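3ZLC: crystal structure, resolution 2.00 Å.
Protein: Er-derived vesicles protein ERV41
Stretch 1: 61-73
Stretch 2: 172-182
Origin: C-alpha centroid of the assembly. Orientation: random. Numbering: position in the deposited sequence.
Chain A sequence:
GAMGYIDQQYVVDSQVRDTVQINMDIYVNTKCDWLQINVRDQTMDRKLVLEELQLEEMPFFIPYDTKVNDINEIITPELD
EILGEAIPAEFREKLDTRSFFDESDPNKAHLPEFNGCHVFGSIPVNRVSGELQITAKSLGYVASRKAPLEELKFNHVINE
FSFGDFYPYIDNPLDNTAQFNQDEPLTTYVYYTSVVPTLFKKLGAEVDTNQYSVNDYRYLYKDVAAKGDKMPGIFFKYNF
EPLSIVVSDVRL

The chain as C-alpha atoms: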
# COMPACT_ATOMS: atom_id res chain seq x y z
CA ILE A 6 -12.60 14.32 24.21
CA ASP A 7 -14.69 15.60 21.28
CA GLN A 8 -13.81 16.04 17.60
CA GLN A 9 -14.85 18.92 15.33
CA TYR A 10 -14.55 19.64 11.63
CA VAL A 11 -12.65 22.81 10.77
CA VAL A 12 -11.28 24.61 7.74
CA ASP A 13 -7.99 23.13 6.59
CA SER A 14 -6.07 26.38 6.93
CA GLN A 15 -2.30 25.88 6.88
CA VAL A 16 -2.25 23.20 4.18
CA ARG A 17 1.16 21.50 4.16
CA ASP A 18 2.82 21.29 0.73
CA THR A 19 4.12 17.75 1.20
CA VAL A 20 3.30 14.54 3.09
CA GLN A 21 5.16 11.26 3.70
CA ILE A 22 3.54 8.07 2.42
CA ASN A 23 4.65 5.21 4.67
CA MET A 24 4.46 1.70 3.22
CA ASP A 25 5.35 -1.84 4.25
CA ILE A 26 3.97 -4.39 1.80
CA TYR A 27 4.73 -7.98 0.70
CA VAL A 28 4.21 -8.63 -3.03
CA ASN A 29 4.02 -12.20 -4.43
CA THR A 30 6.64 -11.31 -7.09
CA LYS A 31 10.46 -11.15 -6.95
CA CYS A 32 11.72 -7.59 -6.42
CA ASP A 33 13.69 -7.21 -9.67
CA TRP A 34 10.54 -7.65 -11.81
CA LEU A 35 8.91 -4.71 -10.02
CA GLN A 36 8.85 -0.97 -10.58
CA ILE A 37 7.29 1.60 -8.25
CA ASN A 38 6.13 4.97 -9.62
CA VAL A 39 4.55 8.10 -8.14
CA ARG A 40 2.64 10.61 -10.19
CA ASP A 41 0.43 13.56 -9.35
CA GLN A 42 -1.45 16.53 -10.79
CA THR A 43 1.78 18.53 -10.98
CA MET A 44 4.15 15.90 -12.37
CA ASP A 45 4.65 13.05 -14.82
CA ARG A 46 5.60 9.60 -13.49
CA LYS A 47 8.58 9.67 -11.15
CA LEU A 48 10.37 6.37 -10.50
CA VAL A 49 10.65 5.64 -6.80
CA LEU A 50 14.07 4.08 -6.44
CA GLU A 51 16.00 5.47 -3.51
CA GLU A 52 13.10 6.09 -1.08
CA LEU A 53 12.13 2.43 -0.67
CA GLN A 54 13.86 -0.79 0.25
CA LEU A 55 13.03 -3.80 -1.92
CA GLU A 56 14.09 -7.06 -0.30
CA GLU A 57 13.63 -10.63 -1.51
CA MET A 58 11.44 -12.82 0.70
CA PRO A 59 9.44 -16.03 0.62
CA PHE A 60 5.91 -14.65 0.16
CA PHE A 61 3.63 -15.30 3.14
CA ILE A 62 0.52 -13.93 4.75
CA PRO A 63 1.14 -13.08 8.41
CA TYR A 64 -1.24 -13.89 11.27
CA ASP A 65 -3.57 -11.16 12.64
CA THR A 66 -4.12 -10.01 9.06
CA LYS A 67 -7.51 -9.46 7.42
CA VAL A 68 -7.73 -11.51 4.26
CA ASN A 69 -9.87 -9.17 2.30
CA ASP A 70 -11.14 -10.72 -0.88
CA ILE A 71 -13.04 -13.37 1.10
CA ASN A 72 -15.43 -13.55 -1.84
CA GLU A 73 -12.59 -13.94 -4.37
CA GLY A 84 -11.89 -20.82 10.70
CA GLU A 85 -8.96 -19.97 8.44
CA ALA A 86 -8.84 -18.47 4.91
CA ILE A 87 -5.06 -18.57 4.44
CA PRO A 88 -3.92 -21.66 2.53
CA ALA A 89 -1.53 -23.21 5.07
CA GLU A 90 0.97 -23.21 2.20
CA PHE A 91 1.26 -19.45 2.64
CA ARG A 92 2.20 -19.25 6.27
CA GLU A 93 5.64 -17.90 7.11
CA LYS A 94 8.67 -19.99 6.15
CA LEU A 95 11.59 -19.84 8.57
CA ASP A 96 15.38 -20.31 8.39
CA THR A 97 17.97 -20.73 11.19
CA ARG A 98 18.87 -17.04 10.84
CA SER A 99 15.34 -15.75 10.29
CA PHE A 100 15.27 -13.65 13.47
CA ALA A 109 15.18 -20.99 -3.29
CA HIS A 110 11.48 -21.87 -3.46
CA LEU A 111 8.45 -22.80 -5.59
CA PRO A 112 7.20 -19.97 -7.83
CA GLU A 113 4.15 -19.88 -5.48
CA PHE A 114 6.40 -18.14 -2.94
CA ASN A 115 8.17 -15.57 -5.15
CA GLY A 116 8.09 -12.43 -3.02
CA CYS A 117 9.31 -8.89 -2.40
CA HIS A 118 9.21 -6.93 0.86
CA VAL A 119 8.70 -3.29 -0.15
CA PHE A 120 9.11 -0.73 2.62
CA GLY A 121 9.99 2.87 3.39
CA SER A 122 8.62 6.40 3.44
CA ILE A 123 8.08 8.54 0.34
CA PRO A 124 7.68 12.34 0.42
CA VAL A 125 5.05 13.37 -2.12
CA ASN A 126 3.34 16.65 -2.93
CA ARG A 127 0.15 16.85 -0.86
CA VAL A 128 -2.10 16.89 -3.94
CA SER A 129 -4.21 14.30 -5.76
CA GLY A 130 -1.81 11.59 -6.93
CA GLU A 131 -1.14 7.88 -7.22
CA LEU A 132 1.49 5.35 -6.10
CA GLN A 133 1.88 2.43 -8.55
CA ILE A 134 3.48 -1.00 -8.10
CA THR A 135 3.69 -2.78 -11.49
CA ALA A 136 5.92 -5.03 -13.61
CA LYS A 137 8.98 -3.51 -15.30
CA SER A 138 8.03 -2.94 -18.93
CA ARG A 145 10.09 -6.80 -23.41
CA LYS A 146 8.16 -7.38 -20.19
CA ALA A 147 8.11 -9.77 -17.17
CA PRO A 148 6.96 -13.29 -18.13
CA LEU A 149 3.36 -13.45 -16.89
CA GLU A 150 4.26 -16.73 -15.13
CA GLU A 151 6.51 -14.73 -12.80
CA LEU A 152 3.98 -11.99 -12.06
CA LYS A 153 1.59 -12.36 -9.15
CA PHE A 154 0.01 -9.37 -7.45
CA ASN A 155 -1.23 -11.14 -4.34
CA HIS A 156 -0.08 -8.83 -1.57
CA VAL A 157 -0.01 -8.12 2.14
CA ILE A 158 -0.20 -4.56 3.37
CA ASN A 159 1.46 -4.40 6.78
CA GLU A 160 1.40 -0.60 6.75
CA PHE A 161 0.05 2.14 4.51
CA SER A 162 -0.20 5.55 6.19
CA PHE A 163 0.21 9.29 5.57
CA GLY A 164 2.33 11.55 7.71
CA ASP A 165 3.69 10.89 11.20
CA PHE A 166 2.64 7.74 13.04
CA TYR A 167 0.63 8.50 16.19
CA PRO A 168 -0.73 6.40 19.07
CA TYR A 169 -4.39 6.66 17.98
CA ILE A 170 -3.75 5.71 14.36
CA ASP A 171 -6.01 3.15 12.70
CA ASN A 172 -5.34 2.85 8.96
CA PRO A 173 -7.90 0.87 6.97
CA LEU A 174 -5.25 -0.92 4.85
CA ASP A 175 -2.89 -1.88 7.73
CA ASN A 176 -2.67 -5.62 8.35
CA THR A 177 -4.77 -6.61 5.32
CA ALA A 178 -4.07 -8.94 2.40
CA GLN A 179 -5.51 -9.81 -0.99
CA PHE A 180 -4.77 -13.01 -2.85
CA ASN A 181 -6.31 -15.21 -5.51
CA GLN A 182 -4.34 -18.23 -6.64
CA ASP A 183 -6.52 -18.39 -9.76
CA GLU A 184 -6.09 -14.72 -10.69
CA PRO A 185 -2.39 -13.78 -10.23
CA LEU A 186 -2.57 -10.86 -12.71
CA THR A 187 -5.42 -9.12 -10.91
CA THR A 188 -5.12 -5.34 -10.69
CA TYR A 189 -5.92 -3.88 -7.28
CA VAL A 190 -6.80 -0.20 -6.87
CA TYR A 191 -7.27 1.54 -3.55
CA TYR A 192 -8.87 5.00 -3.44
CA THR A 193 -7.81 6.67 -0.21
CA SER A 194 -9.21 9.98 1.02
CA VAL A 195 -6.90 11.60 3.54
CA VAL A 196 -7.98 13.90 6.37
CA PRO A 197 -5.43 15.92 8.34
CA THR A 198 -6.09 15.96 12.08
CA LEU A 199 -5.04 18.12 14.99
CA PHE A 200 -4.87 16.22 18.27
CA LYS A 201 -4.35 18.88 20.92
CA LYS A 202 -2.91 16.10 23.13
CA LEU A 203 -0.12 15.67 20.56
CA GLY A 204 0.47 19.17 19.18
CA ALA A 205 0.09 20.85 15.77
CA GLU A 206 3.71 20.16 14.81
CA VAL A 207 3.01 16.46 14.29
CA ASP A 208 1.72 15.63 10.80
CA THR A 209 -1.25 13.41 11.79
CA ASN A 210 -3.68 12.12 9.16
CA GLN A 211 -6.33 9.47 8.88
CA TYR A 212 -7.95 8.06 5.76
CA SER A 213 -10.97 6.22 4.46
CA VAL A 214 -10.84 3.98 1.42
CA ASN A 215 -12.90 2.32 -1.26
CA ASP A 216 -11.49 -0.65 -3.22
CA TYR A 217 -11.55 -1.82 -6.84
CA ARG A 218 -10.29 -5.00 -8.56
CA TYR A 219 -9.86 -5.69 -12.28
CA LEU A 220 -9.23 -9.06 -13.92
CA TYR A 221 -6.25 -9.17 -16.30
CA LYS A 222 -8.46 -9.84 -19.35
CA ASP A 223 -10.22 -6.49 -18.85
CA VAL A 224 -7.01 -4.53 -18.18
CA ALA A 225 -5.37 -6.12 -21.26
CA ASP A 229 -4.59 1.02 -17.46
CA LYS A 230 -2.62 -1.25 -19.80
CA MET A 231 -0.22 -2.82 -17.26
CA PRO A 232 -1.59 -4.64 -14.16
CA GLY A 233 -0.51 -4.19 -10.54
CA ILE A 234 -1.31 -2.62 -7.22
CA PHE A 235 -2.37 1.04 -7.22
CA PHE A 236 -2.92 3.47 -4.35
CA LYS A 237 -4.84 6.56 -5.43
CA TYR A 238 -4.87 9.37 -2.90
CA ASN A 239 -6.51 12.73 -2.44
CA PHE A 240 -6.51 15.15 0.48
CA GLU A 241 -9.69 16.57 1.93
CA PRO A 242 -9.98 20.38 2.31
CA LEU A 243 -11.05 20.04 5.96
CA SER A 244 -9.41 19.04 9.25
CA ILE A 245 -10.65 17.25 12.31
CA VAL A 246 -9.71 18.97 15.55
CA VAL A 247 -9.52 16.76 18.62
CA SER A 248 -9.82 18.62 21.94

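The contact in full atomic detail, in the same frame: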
# COMPACT_ATOMS: atom_id res chain seq x y z
N PHE A 61 4.49 -14.68 2.13
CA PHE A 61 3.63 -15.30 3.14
C PHE A 61 2.60 -14.30 3.62
O PHE A 61 2.77 -13.08 3.48
CB PHE A 61 4.45 -15.86 4.32
CG PHE A 61 4.93 -14.80 5.30
CD1 PHE A 61 6.05 -14.03 5.02
CD2 PHE A 61 4.26 -14.60 6.51
CE1 PHE A 61 6.50 -13.07 5.93
CE2 PHE A 61 4.71 -13.65 7.43
CZ PHE A 61 5.83 -12.89 7.14
N ILE A 62 1.52 -14.82 4.17
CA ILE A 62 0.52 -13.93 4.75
C ILE A 62 0.61 -14.08 6.26
O ILE A 62 0.42 -15.18 6.78
CB ILE A 62 -0.89 -14.27 4.26
CG1 ILE A 62 -0.93 -14.14 2.72
CG2 ILE A 62 -1.91 -13.34 4.91
CD1 ILE A 62 -2.15 -14.79 2.08
N PRO A 63 0.93 -12.98 6.96
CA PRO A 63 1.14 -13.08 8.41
C PRO A 63 -0.16 -13.35 9.17
O PRO A 63 -1.24 -13.18 8.61
CB PRO A 63 1.67 -11.69 8.79
CG PRO A 63 2.13 -11.06 7.50
CD PRO A 63 1.19 -11.62 6.46
N TYR A 64 -0.05 -13.80 10.42
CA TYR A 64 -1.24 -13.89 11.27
C TYR A 64 -1.76 -12.50 11.63
O TYR A 64 -1.12 -11.50 11.29
CB TYR A 64 -0.91 -14.70 12.52
CG TYR A 64 -0.71 -16.16 12.22
CD1 TYR A 64 -1.74 -16.91 11.67
CD2 TYR A 64 0.51 -16.78 12.45
CE1 TYR A 64 -1.57 -18.25 11.38
CE2 TYR A 64 0.69 -18.13 12.16
CZ TYR A 64 -0.36 -18.86 11.63
OH TYR A 64 -0.21 -20.19 11.32
N ASP A 65 -2.92 -12.43 12.29
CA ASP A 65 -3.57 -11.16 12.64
C ASP A 65 -3.67 -10.19 11.47
O ASP A 65 -3.47 -8.98 11.63
CB ASP A 65 -2.84 -10.50 13.81
CG ASP A 65 -2.59 -11.47 14.92
OD1 ASP A 65 -3.44 -12.36 15.11
OD2 ASP A 65 -1.53 -11.37 15.57
N THR A 66 -3.99 -10.76 10.31
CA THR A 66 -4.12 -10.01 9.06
C THR A 66 -5.46 -10.34 8.43
O THR A 66 -5.81 -11.52 8.28
CB THR A 66 -2.97 -10.37 8.09
OG1 THR A 66 -1.74 -9.92 8.65
CG2 THR A 66 -3.14 -9.71 6.68
N LYS A 67 -6.24 -9.30 8.11
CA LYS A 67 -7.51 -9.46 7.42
C LYS A 67 -7.20 -9.94 6.02
O LYS A 67 -6.29 -9.42 5.35
CB LYS A 67 -8.23 -8.11 7.29
CG LYS A 67 -8.58 -7.45 8.59
CD LYS A 67 -8.77 -5.94 8.41
CE LYS A 67 -9.95 -5.58 7.54
NZ LYS A 67 -10.56 -4.24 7.96
N VAL A 68 -7.97 -10.91 5.56
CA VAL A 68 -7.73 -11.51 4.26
C VAL A 68 -8.94 -11.17 3.40
O VAL A 68 -9.95 -11.86 3.44
CB VAL A 68 -7.50 -13.00 4.41
CG1 VAL A 68 -7.11 -13.59 3.09
CG2 VAL A 68 -6.38 -13.21 5.40
N ASN A 69 -8.78 -10.10 2.62
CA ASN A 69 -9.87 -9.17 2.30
C ASN A 69 -10.55 -9.30 0.96
O ASN A 69 -11.26 -8.38 0.53
CB ASN A 69 -9.37 -7.74 2.41
CG ASN A 69 -8.63 -7.47 3.70
OD1 ASN A 69 -9.14 -6.79 4.59
ND2 ASN A 69 -7.43 -8.00 3.81
N ASP A 70 -10.33 -10.41 0.28
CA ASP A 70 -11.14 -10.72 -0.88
C ASP A 70 -11.79 -12.07 -0.62
O ASP A 70 -11.76 -12.96 -1.47
CB ASP A 70 -10.30 -10.69 -2.16
CG ASP A 70 -9.11 -11.63 -2.11
OD1 ASP A 70 -8.43 -11.75 -1.05
OD2 ASP A 70 -8.87 -12.25 -3.17
N ILE A 71 -12.35 -12.18 0.58
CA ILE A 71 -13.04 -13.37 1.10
C ILE A 71 -13.89 -14.03 0.03
O ILE A 71 -13.85 -15.24 -0.18
CB ILE A 71 -13.95 -13.00 2.29
CG1 ILE A 71 -13.19 -12.15 3.32
CG2 ILE A 71 -14.58 -14.24 2.90
CD1 ILE A 71 -12.78 -12.91 4.57
N ASN A 72 -14.68 -13.19 -0.64
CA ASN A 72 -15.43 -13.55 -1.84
C ASN A 72 -14.60 -14.27 -2.90
O ASN A 72 -15.02 -15.31 -3.41
CB ASN A 72 -16.00 -12.26 -2.45
CG ASN A 72 -15.00 -11.10 -2.39
OD1 ASN A 72 -13.92 -11.17 -2.97
ND2 ASN A 72 -15.37 -10.04 -1.69
N GLU A 73 -13.42 -13.70 -3.18
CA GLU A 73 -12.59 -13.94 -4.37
C GLU A 73 -13.00 -13.01 -5.51
O GLU A 73 -12.31 -12.05 -5.83
CB GLU A 73 -12.57 -15.40 -4.85
CG GLU A 73 -12.02 -16.39 -3.84
CD GLU A 73 -12.61 -17.77 -4.03
OE1 GLU A 73 -13.81 -17.95 -3.75
OE2 GLU A 73 -11.86 -18.68 -4.45
N ASN A 172 -5.29 2.73 10.42
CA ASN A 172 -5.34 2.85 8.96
C ASN A 172 -6.13 1.69 8.37
O ASN A 172 -5.87 0.53 8.71
CB ASN A 172 -3.91 2.83 8.39
CG ASN A 172 -3.05 3.96 8.93
OD1 ASN A 172 -3.40 5.14 8.78
ND2 ASN A 172 -1.94 3.60 9.60
N PRO A 173 -7.09 1.99 7.48
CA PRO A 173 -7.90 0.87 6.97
C PRO A 173 -7.07 -0.23 6.29
O PRO A 173 -7.45 -1.41 6.40
CB PRO A 173 -8.80 1.53 5.93
CG PRO A 173 -8.83 3.01 6.31
CD PRO A 173 -7.55 3.31 7.01
N LEU A 174 -5.99 0.12 5.59
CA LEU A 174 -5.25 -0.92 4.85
C LEU A 174 -4.20 -1.66 5.68
O LEU A 174 -3.70 -2.69 5.23
CB LEU A 174 -4.62 -0.36 3.57
CG LEU A 174 -5.66 0.25 2.63
CD1 LEU A 174 -4.95 0.79 1.38
CD2 LEU A 174 -6.76 -0.75 2.27
N ASP A 175 -3.88 -1.19 6.88
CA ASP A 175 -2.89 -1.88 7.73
C ASP A 175 -3.33 -3.29 8.06
O ASP A 175 -4.51 -3.51 8.39
CB ASP A 175 -2.68 -1.15 9.08
CG ASP A 175 -1.84 0.10 8.95
OD1 ASP A 175 -1.45 0.45 7.82
OD2 ASP A 175 -1.59 0.76 9.99
N ASN A 176 -2.39 -4.23 8.01
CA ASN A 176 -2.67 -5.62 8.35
C ASN A 176 -3.84 -6.21 7.53
O ASN A 176 -4.75 -6.83 8.06
CB ASN A 176 -2.93 -5.76 9.86
CG ASN A 176 -1.83 -5.14 10.70
OD1 ASN A 176 -2.07 -4.17 11.43
ND2 ASN A 176 -0.61 -5.67 10.59
N THR A 177 -3.79 -6.02 6.22
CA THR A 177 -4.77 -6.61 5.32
C THR A 177 -4.02 -7.32 4.22
O THR A 177 -2.84 -7.06 4.01
CB THR A 177 -5.67 -5.54 4.67
OG1 THR A 177 -4.86 -4.68 3.87
CG2 THR A 177 -6.40 -4.72 5.74
N ALA A 178 -4.70 -8.22 3.50
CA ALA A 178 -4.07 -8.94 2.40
C ALA A 178 -5.12 -9.25 1.34
O ALA A 178 -6.30 -9.42 1.66
CB ALA A 178 -3.42 -10.25 2.92
N GLN A 179 -4.68 -9.31 0.09
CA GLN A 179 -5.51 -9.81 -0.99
C GLN A 179 -4.73 -10.87 -1.75
O GLN A 179 -3.55 -10.69 -2.06
CB GLN A 179 -5.95 -8.66 -1.91
CG GLN A 179 -6.97 -7.73 -1.24
CD GLN A 179 -7.82 -6.93 -2.22
OE1 GLN A 179 -8.69 -7.48 -2.91
NE2 GLN A 179 -7.60 -5.61 -2.27
N PHE A 180 -5.38 -11.99 -2.04
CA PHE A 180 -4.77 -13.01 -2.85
C PHE A 180 -5.82 -13.83 -3.57
O PHE A 180 -6.95 -13.98 -3.11
CB PHE A 180 -3.87 -13.93 -2.01
CG PHE A 180 -4.63 -14.91 -1.20
CD1 PHE A 180 -4.95 -16.16 -1.72
CD2 PHE A 180 -5.02 -14.60 0.09
CE1 PHE A 180 -5.66 -17.08 -0.97
CE2 PHE A 180 -5.72 -15.52 0.85
CZ PHE A 180 -6.05 -16.76 0.31
N ASN A 181 -5.42 -14.39 -4.71
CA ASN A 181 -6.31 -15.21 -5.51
C ASN A 181 -5.39 -16.07 -6.34
O ASN A 181 -4.77 -15.58 -7.29
CB ASN A 181 -7.20 -14.34 -6.42
CG ASN A 181 -8.22 -15.15 -7.22
OD1 ASN A 181 -8.00 -16.32 -7.55
ND2 ASN A 181 -9.34 -14.52 -7.56
N GLN A 182 -5.28 -17.34 -5.98
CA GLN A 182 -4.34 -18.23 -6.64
C GLN A 182 -4.74 -18.48 -8.09
O GLN A 182 -3.91 -18.87 -8.91
CB GLN A 182 -4.19 -19.54 -5.85
CG GLN A 182 -3.86 -19.33 -4.37
CD GLN A 182 -3.48 -20.62 -3.64
OE1 GLN A 182 -4.22 -21.10 -2.78
NE2 GLN A 182 -2.32 -21.17 -3.98
O HOH W 1 -0.13 -7.76 8.48
O HOH W 2 -9.71 -2.87 5.82
O HOH W 3 -9.26 -18.70 -5.88

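The contact is a short parallel pairing in which Lys-67 and Val-68 lie beside Thr-177 and Ala-178, and the side chains sort by sheet face. The backbone sets the register: Lys-67 N donates to Asn-176 O at 2.9 Å, Ala-178 N gives a weak bond to Lys-67 O at 2.7 Å, and Asn-69 N reaches Ala-178 O at 2.7 Å, nearly straight.

Val-68 and Ala-178 share one face, and the apolar contacts gather there. The small methyl of Ala-178 leaves CB 4.0 Å from Ile-62 CG2 and 3.8 Å from Thr-66 CG2. Phe-180, with chi1 p, has a sideways CA-to-CB bond, but the end of its side chain comes nearer the first stretch. Val-68, in the t rotamer, meets the ring edge, CG1 to CE2 at 3.3 Å, while Ile-62, m then t, extends CD1 to 3.5 Å from Phe-180 CD2.

On the other face, Lys-67 lays its chain along Thr-177, CD to CG2 at 3.8 Å. Lys-67 NZ lies 4.5 Å from Pro-173 O, too long for a direct hydrogen bond, and a water bridges them, accepting from Lys-67 NZ (2.7 Å) and donating to Pro-173 O (2.8 Å). Thr-177 takes the p rotamer, which lets OG1 donate to Leu-174 O at 2.7 Å and ties the strand to the turn before it.

Just before the paired residues, Thr-66 (m) sets OG1 2.7 Å from a water that also accepts from Asn-176 ND2 (3.0 Å).

Past the paired residues, side chains take over from backbone. Asp-70, at p with CB directed toward the second stretch, accepts from Phe-180 N through OD1 at 3.2 Å, while its OD2 lies 2.6 Å from Phe-180 O. Such local detail deserves caution, because Asp-70 is poorly ordered. The rule is economical: backbone bonds fix register, most of the apolar packing lies on the face of Val-68 and Ala-178, and several polar ends reach water or main chain.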